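Local coordinates for protein tryptophane-5-halogenase (Microbispora sp. ATCC PTA-5024, PDB 5UAO) that chlorinates a tryptophan of the lanthipeptide NAI-107 at the 5-position after translation, as an FAD-binding, flavin-dependent halogenase, at residues D257-G262 with W283-P288; G296-S301 with V326-G331. All blocks are in the same frame, centred on the assembly; numbering follows the deposited sequence.

Contact 1: residues D257-G262 with W283-P288; sequences DAAVTG and WCWTIP
The backbones bearing A259 and W285 run in the same general direction without pairing, their closest CA atoms, those of A259 and C284, being 8.7 Å apart, about two strand spacings. W285 spans this distance. Its CG lies between the backbone N and the carbonyl carbon (chi1 76°), which swings the indole off its own strand and over G296 on the intervening one, a residue without a side chain to block the crossing. The six-membered end of the indole then meets segment 257-262 obliquely: CG2 of T261 is 4.0 Å from CZ2 of W285 and 4.1 Å from CH2, while CB of A259 is 4.4 Å from CZ3. A259 and W285 both touch FAD. The two strands are not neighbours in their mixed sheet: strand 293-299 runs between them, antiparallel to both 258-264 and 282-288. Strand 258-264 starts at a classic beta bulge, where D257 and A258 both face F299. T261 divides its two branches: the methyl goes to the indole, whereas OG1 makes a weak hydrogen bond to the carbonyl O of A324.

Contact 2: residues G296-S301 with V326-G331; sequences GYVFSS and VRFRSG
F328 meets V298 with the rim of its ring: CZ is 4.0 Å from CG1 of V298, and the methyl lies near the ring plane, at the edge and not over a face. The two side chains cross at about a right angle. V298 presents this branch because CG1 is anti to its backbone N (chi1 169°), and the contact is purely apolar. F328 is further enclosed by F234 and by F350, whose ring plane is inclined at about 45° to its own, and its side chain comes within about 4 Å of FAD. V326, two residues earlier, touches FAD.

A second, more peripheral touch joins S301 and R327. The arginine chain is extended from CG to NE, and its NH1 comes to 4.1 Å from CB of S301, which sits at the guanidinium edge near its plane. This is packing only: OG of S301 is engaged by a hydrogen bond to OD2 of D257.

The nearest CA atoms, of V298 and V326, are 9.1 Å apart, because strand 258-264 lies between strands 293-299 and 324-327, antiparallel to each. Helix 306-316 is near both segments, with A309 against Y297 and F299, and P306 against R327, while on strand 282-288 W283 and W285 pack against V298.

In the fold
Contacts 1 and 2 are centred 9 Å apart and interlock within one mixed sheet, whose strands run 282-288, 293-299, 258-264, 324-327 at this end. Each joins strands separated by one other: contact 1 skips 293-299, and contact 2 skips 258-264, so each contact supplies the strand bridged by the other. The backbone evidence is direct, since O of W283 lies 2.8 Å from N of V298, a probable hydrogen bond. CE2 of F328 also packs 3.5 Å from N of A258. In chain order, contact 1 is complete before contact 2 begins. Both reach FAD, so this part of the sheet helps wall the flavin pocket of the halogenase.

Contact 1: residues D257-G262 with W283-P288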
ATOM      1  N   ASP A 257      18.763 -14.831  20.350  1.00 24.81           N
ATOM      2  CA  ASP A 257      17.713 -15.252  21.246  1.00 30.10           C
ATOM      3  C   ASP A 257      17.900 -14.872  22.692  1.00 29.71           C
ATOM      4  O   ASP A 257      17.142 -15.350  23.556  1.00 28.40           O
ATOM      5  CB  ASP A 257      17.593 -16.792  21.184  1.00 32.68           C
ATOM      6  CG  ASP A 257      18.906 -17.497  21.487  1.00 38.43           C
ATOM      7  OD1 ASP A 257      19.995 -16.876  21.624  1.00 34.86           O
ATOM      8  OD2 ASP A 257      18.855 -18.714  21.637  1.00 43.60           O
ATOM      9  N   ALA A 258      18.922 -14.063  22.993  1.00 27.38           N
ATOM     10  CA  ALA A 258      19.235 -13.684  24.360  1.00 25.91           C
ATOM     11  C   ALA A 258      19.880 -12.326  24.374  1.00 26.96           C
ATOM     12  O   ALA A 258      20.466 -11.915  23.376  1.00 23.57           O
ATOM     13  CB  ALA A 258      20.164 -14.733  25.023  1.00 25.79           C
ATOM     14  N   ALA A 259      19.747 -11.643  25.520  1.00 26.15           N
ATOM     15  CA  ALA A 259      20.460 -10.417  25.784  1.00 27.17           C
ATOM     16  C   ALA A 259      20.949 -10.336  27.223  1.00 25.01           C
ATOM     17  O   ALA A 259      20.226 -10.638  28.195  1.00 27.51           O
ATOM     18  CB  ALA A 259      19.555  -9.231  25.506  1.00 28.25           C
ATOM     19  N   VAL A 260      22.154  -9.835  27.371  1.00 26.37           N
ATOM     20  CA  VAL A 260      22.703  -9.504  28.668  1.00 26.38           C
ATOM     21  C   VAL A 260      22.637  -7.968  28.778  1.00 25.09           C
ATOM     22  O   VAL A 260      23.256  -7.238  28.001  1.00 22.82           O
ATOM     23  CB  VAL A 260      24.186  -9.915  28.802  1.00 30.72           C
ATOM     24  CG1 VAL A 260      24.711  -9.465  30.151  1.00 34.80           C
ATOM     25  CG2 VAL A 260      24.337 -11.415  28.757  1.00 38.51           C
ATOM     26  N   THR A 261      21.986  -7.493  29.808  1.00 24.77           N
ATOM     27  CA  THR A 261      21.876  -6.068  29.993  1.00 27.00           C
ATOM     28  C   THR A 261      22.760  -5.501  31.109  1.00 31.07           C
ATOM     29  O   THR A 261      23.154  -6.213  32.083  1.00 30.97           O
ATOM     30  CB  THR A 261      20.397  -5.673  30.286  1.00 26.80           C
ATOM     31  OG1 THR A 261      19.936  -6.270  31.518  1.00 28.17           O
ATOM     32  CG2 THR A 261      19.529  -6.088  29.130  1.00 29.43           C
ATOM     33  N   GLY A 262      23.032  -4.205  31.009  1.00 30.14           N
ATOM     34  CA  GLY A 262      23.808  -3.550  32.052  1.00 29.71           C
ATOM     35  C   GLY A 262      23.785  -2.035  31.865  1.00 31.15           C
ATOM     36  O   GLY A 262      23.168  -1.565  30.927  1.00 24.57           O
ATOM     37  N   TRP A 283      25.102  -8.202  18.660  1.00 22.78           N
ATOM     38  CA  TRP A 283      25.336  -6.757  18.660  1.00 21.66           C
ATOM     39  C   TRP A 283      24.868  -6.187  19.984  1.00 21.84           C
ATOM     40  O   TRP A 283      24.055  -6.810  20.693  1.00 21.42           O
ATOM     41  CB  TRP A 283      24.574  -6.098  17.449  1.00 22.46           C
ATOM     42  CG  TRP A 283      23.048  -6.201  17.567  1.00 22.34           C
ATOM     43  CD1 TRP A 283      22.280  -7.278  17.266  1.00 23.81           C
ATOM     44  CD2 TRP A 283      22.148  -5.234  18.144  1.00 22.23           C
ATOM     45  NE1 TRP A 283      20.958  -7.036  17.580  1.00 25.21           N
ATOM     46  CE2 TRP A 283      20.853  -5.781  18.102  1.00 22.43           C
ATOM     47  CE3 TRP A 283      22.309  -3.895  18.599  1.00 24.44           C
ATOM     48  CZ2 TRP A 283      19.727  -5.085  18.554  1.00 25.52           C
ATOM     49  CZ3 TRP A 283      21.196  -3.203  19.025  1.00 23.22           C
ATOM     50  CH2 TRP A 283      19.915  -3.789  18.991  1.00 22.00           C
ATOM     51  N   CYS A 284      25.273  -4.937  20.272  1.00 21.26           N
ATOM     52  CA  CYS A 284      24.990  -4.350  21.546  1.00 20.55           C
ATOM     53  C   CYS A 284      24.365  -2.965  21.373  1.00 21.30           C
ATOM     54  O   CYS A 284      24.849  -2.174  20.598  1.00 24.25           O
ATOM     55  CB  CYS A 284      26.282  -4.277  22.416  1.00 21.22           C
ATOM     56  SG  CYS A 284      26.000  -3.760  24.124  1.00 26.27           S
ATOM     57  N   TRP A 285      23.268  -2.713  22.053  1.00 22.29           N
ATOM     58  CA  TRP A 285      22.633  -1.362  22.043  1.00 23.02           C
ATOM     59  C   TRP A 285      23.213  -0.519  23.122  1.00 25.14           C
ATOM     60  O   TRP A 285      23.619  -1.047  24.174  1.00 24.52           O
ATOM     61  CB  TRP A 285      21.117  -1.434  22.203  1.00 22.67           C
ATOM     62  CG  TRP A 285      20.540  -1.709  23.581  1.00 20.68           C
ATOM     63  CD1 TRP A 285      20.463  -0.846  24.639  1.00 24.35           C
ATOM     64  CD2 TRP A 285      19.875  -2.894  23.999  1.00 21.53           C
ATOM     65  NE1 TRP A 285      19.816  -1.447  25.702  1.00 24.59           N
ATOM     66  CE2 TRP A 285      19.404  -2.690  25.300  1.00 23.05           C
ATOM     67  CE3 TRP A 285      19.633  -4.101  23.396  1.00 21.74           C
ATOM     68  CZ2 TRP A 285      18.705  -3.673  26.009  1.00 23.32           C
ATOM     69  CZ3 TRP A 285      18.902  -5.076  24.100  1.00 22.09           C
ATOM     70  CH2 TRP A 285      18.509  -4.883  25.377  1.00 23.37           C
ATOM     71  N   THR A 286      23.162   0.796  22.883  1.00 24.44           N
ATOM     72  CA  THR A 286      23.451   1.808  23.878  1.00 24.42           C
ATOM     73  C   THR A 286      22.341   2.849  23.797  1.00 23.57           C
ATOM     74  O   THR A 286      22.212   3.550  22.767  1.00 23.24           O
ATOM     75  CB  THR A 286      24.803   2.516  23.635  1.00 25.93           C
ATOM     76  OG1 THR A 286      25.894   1.588  23.666  1.00 27.55           O
ATOM     77  CG2 THR A 286      25.067   3.541  24.754  1.00 26.26           C
ATOM     78  N   ILE A 287      21.535   2.918  24.860  1.00 23.79           N
ATOM     79  CA  ILE A 287      20.359   3.780  24.953  1.00 24.83           C
ATOM     80  C   ILE A 287      20.605   4.747  26.136  1.00 23.57           C
ATOM     81  O   ILE A 287      20.529   4.316  27.303  1.00 25.58           O
ATOM     82  CB  ILE A 287      19.063   2.927  25.146  1.00 24.88           C
ATOM     83  CG1 ILE A 287      18.758   2.154  23.862  1.00 25.55           C
ATOM     84  CG2 ILE A 287      17.902   3.806  25.564  1.00 25.54           C
ATOM     85  CD1 ILE A 287      17.694   1.095  24.008  1.00 26.26           C
ATOM     86  N   PRO A 288      20.874   6.036  25.856  1.00 26.15           N
ATOM     87  CA  PRO A 288      21.088   7.028  26.937  1.00 27.72           C
ATOM     88  C   PRO A 288      19.840   7.305  27.761  1.00 27.58           C
ATOM     89  O   PRO A 288      18.758   7.490  27.185  1.00 29.35           O
ATOM     90  CB  PRO A 288      21.472   8.275  26.150  1.00 27.87           C
ATOM     91  CG  PRO A 288      22.209   7.722  24.996  1.00 28.25           C
ATOM     92  CD  PRO A 288      21.363   6.562  24.573  1.00 26.49           C
TER

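Contact 2: residues G296-S301 with V326-G331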
ATOM      1  N   GLY A 296      22.668  -3.373  26.090  1.00 22.36           N
ATOM      2  CA  GLY A 296      22.286  -4.768  25.971  1.00 23.48           C
ATOM      3  C   GLY A 296      22.955  -5.474  24.810  1.00 23.27           C
ATOM      4  O   GLY A 296      22.847  -5.054  23.655  1.00 21.95           O
ATOM      5  N   TYR A 297      23.661  -6.539  25.139  1.00 23.45           N
ATOM      6  CA  TYR A 297      24.284  -7.406  24.142  1.00 23.50           C
ATOM      7  C   TYR A 297      23.314  -8.521  23.786  1.00 22.68           C
ATOM      8  O   TYR A 297      23.035  -9.439  24.558  1.00 23.15           O
ATOM      9  CB  TYR A 297      25.575  -7.967  24.708  1.00 23.15           C
ATOM     10  CG  TYR A 297      26.361  -8.866  23.842  1.00 21.32           C
ATOM     11  CD1 TYR A 297      26.044  -9.075  22.498  1.00 22.81           C
ATOM     12  CD2 TYR A 297      27.548  -9.440  24.332  1.00 21.49           C
ATOM     13  CE1 TYR A 297      26.824  -9.903  21.708  1.00 22.12           C
ATOM     14  CE2 TYR A 297      28.328 -10.228  23.530  1.00 22.09           C
ATOM     15  CZ  TYR A 297      27.993 -10.419  22.225  1.00 23.67           C
ATOM     16  OH  TYR A 297      28.789 -11.221  21.429  1.00 25.07           O
ATOM     17  N   VAL A 298      22.742  -8.332  22.615  1.00 22.47           N
ATOM     18  CA  VAL A 298      21.867  -9.284  21.974  1.00 23.31           C
ATOM     19  C   VAL A 298      22.742 -10.297  21.228  1.00 20.97           C
ATOM     20  O   VAL A 298      23.533  -9.943  20.353  1.00 21.49           O
ATOM     21  CB  VAL A 298      20.938  -8.521  20.950  1.00 24.70           C
ATOM     22  CG1 VAL A 298      20.169  -9.486  20.051  1.00 27.39           C
ATOM     23  CG2 VAL A 298      19.925  -7.640  21.687  1.00 26.35           C
ATOM     24  N   PHE A 299      22.569 -11.543  21.542  1.00 22.73           N
ATOM     25  CA  PHE A 299      23.475 -12.602  20.996  1.00 22.21           C
ATOM     26  C   PHE A 299      22.699 -13.870  20.645  1.00 23.68           C
ATOM     27  O   PHE A 299      21.585 -14.070  21.148  1.00 23.25           O
ATOM     28  CB  PHE A 299      24.629 -12.935  22.002  1.00 23.61           C
ATOM     29  CG  PHE A 299      24.199 -13.439  23.340  1.00 24.60           C
ATOM     30  CD1 PHE A 299      23.818 -12.556  24.348  1.00 24.42           C
ATOM     31  CD2 PHE A 299      24.263 -14.769  23.659  1.00 25.05           C
ATOM     32  CE1 PHE A 299      23.464 -13.034  25.603  1.00 26.89           C
ATOM     33  CE2 PHE A 299      23.863 -15.265  24.892  1.00 25.27           C
ATOM     34  CZ  PHE A 299      23.479 -14.396  25.885  1.00 28.30           C
ATOM     35  N   SER A 300      23.329 -14.745  19.833  1.00 26.12           N
ATOM     36  CA  SER A 300      22.899 -16.146  19.652  1.00 28.63           C
ATOM     37  C   SER A 300      23.483 -17.038  20.704  1.00 26.85           C
ATOM     38  O   SER A 300      24.728 -17.232  20.767  1.00 26.28           O
ATOM     39  CB  SER A 300      23.397 -16.693  18.326  1.00 33.09           C
ATOM     40  OG  SER A 300      23.156 -18.110  18.368  1.00 34.43           O
ATOM     41  N   SER A 301      22.629 -17.607  21.545  1.00 28.23           N
ATOM     42  CA  SER A 301      23.107 -18.485  22.615  1.00 32.19           C
ATOM     43  C   SER A 301      23.774 -19.773  22.009  1.00 33.06           C
ATOM     44  O   SER A 301      24.619 -20.411  22.639  1.00 35.96           O
ATOM     45  CB  SER A 301      21.987 -18.840  23.593  1.00 35.89           C
ATOM     46  OG  SER A 301      21.038 -19.626  22.931  1.00 40.90           O
ATOM     47  N   VAL A 326      18.031 -11.800  29.533  1.00 28.13           N
ATOM     48  CA  VAL A 326      16.669 -11.864  29.028  1.00 32.93           C
ATOM     49  C   VAL A 326      16.664 -12.804  27.798  1.00 31.53           C
ATOM     50  O   VAL A 326      17.498 -12.643  26.948  1.00 29.46           O
ATOM     51  CB  VAL A 326      16.248 -10.446  28.623  1.00 41.24           C
ATOM     52  CG1 VAL A 326      14.928 -10.445  27.892  1.00 48.38           C
ATOM     53  CG2 VAL A 326      16.161  -9.549  29.858  1.00 45.80           C
ATOM     54  N   ARG A 327      15.687 -13.707  27.666  1.00 27.48           N
ATOM     55  CA  ARG A 327      15.616 -14.632  26.521  1.00 28.60           C
ATOM     56  C   ARG A 327      14.404 -14.279  25.692  1.00 25.29           C
ATOM     57  O   ARG A 327      13.430 -13.666  26.183  1.00 28.58           O
ATOM     58  CB  ARG A 327      15.527 -16.083  27.016  1.00 32.64           C
ATOM     59  CG  ARG A 327      16.648 -16.478  27.941  1.00 36.33           C
ATOM     60  CD  ARG A 327      16.871 -17.962  27.906  1.00 45.53           C
ATOM     61  NE  ARG A 327      18.055 -18.313  28.689  1.00 51.82           N
ATOM     62  CZ  ARG A 327      19.267 -18.550  28.214  1.00 47.74           C
ATOM     63  NH1 ARG A 327      19.528 -18.548  26.907  1.00 49.94           N
ATOM     64  NH2 ARG A 327      20.225 -18.853  29.081  1.00 51.12           N
ATOM     65  N   PHE A 328      14.462 -14.578  24.435  1.00 24.15           N
ATOM     66  CA  PHE A 328      13.344 -14.222  23.540  1.00 27.28           C
ATOM     67  C   PHE A 328      13.330 -15.086  22.331  1.00 27.52           C
ATOM     68  O   PHE A 328      14.281 -15.823  22.083  1.00 26.79           O
ATOM     69  CB  PHE A 328      13.396 -12.745  23.141  1.00 33.48           C
ATOM     70  CG  PHE A 328      14.669 -12.332  22.430  1.00 30.65           C
ATOM     71  CD1 PHE A 328      14.811 -12.566  21.058  1.00 34.32           C
ATOM     72  CD2 PHE A 328      15.710 -11.747  23.116  1.00 34.40           C
ATOM     73  CE1 PHE A 328      15.958 -12.165  20.392  1.00 35.83           C
ATOM     74  CE2 PHE A 328      16.854 -11.326  22.445  1.00 32.07           C
ATOM     75  CZ  PHE A 328      16.981 -11.577  21.098  1.00 30.89           C
ATOM     76  N   ARG A 329      12.257 -14.978  21.535  1.00 27.71           N
ATOM     77  CA  ARG A 329      12.227 -15.637  20.241  1.00 26.49           C
ATOM     78  C   ARG A 329      11.589 -14.730  19.223  1.00 25.63           C
ATOM     79  O   ARG A 329      10.705 -13.920  19.538  1.00 31.87           O
ATOM     80  CB  ARG A 329      11.528 -16.964  20.344  1.00 29.48           C
ATOM     81  CG  ARG A 329      10.050 -16.846  20.739  1.00 30.79           C
ATOM     82  CD  ARG A 329       9.369 -18.222  20.571  1.00 32.26           C
ATOM     83  NE  ARG A 329       7.957 -18.143  20.897  1.00 33.82           N
ATOM     84  CZ  ARG A 329       7.102 -19.155  20.795  1.00 37.93           C
ATOM     85  NH1 ARG A 329       7.483 -20.344  20.333  1.00 38.47           N
ATOM     86  NH2 ARG A 329       5.854 -18.963  21.106  1.00 37.62           N
ATOM     87  N   SER A 330      12.103 -14.780  18.003  1.00 28.51           N
ATOM     88  CA  SER A 330      11.677 -13.879  16.931  1.00 27.72           C
ATOM     89  C   SER A 330      10.669 -14.604  16.089  1.00 25.87           C
ATOM     90  O   SER A 330      10.927 -15.712  15.587  1.00 23.61           O
ATOM     91  CB  SER A 330      12.861 -13.433  16.038  1.00 32.21           C
ATOM     92  OG  SER A 330      13.741 -12.610  16.782  1.00 40.66           O
ATOM     93  N   GLY A 331       9.551 -13.955  15.855  1.00 25.44           N
ATOM     94  CA  GLY A 331       8.457 -14.580  15.128  1.00 24.91           C
ATOM     95  C   GLY A 331       7.164 -13.948  15.472  1.00 26.46           C
ATOM     96  O   GLY A 331       7.117 -13.035  16.264  1.00 25.02           O
TER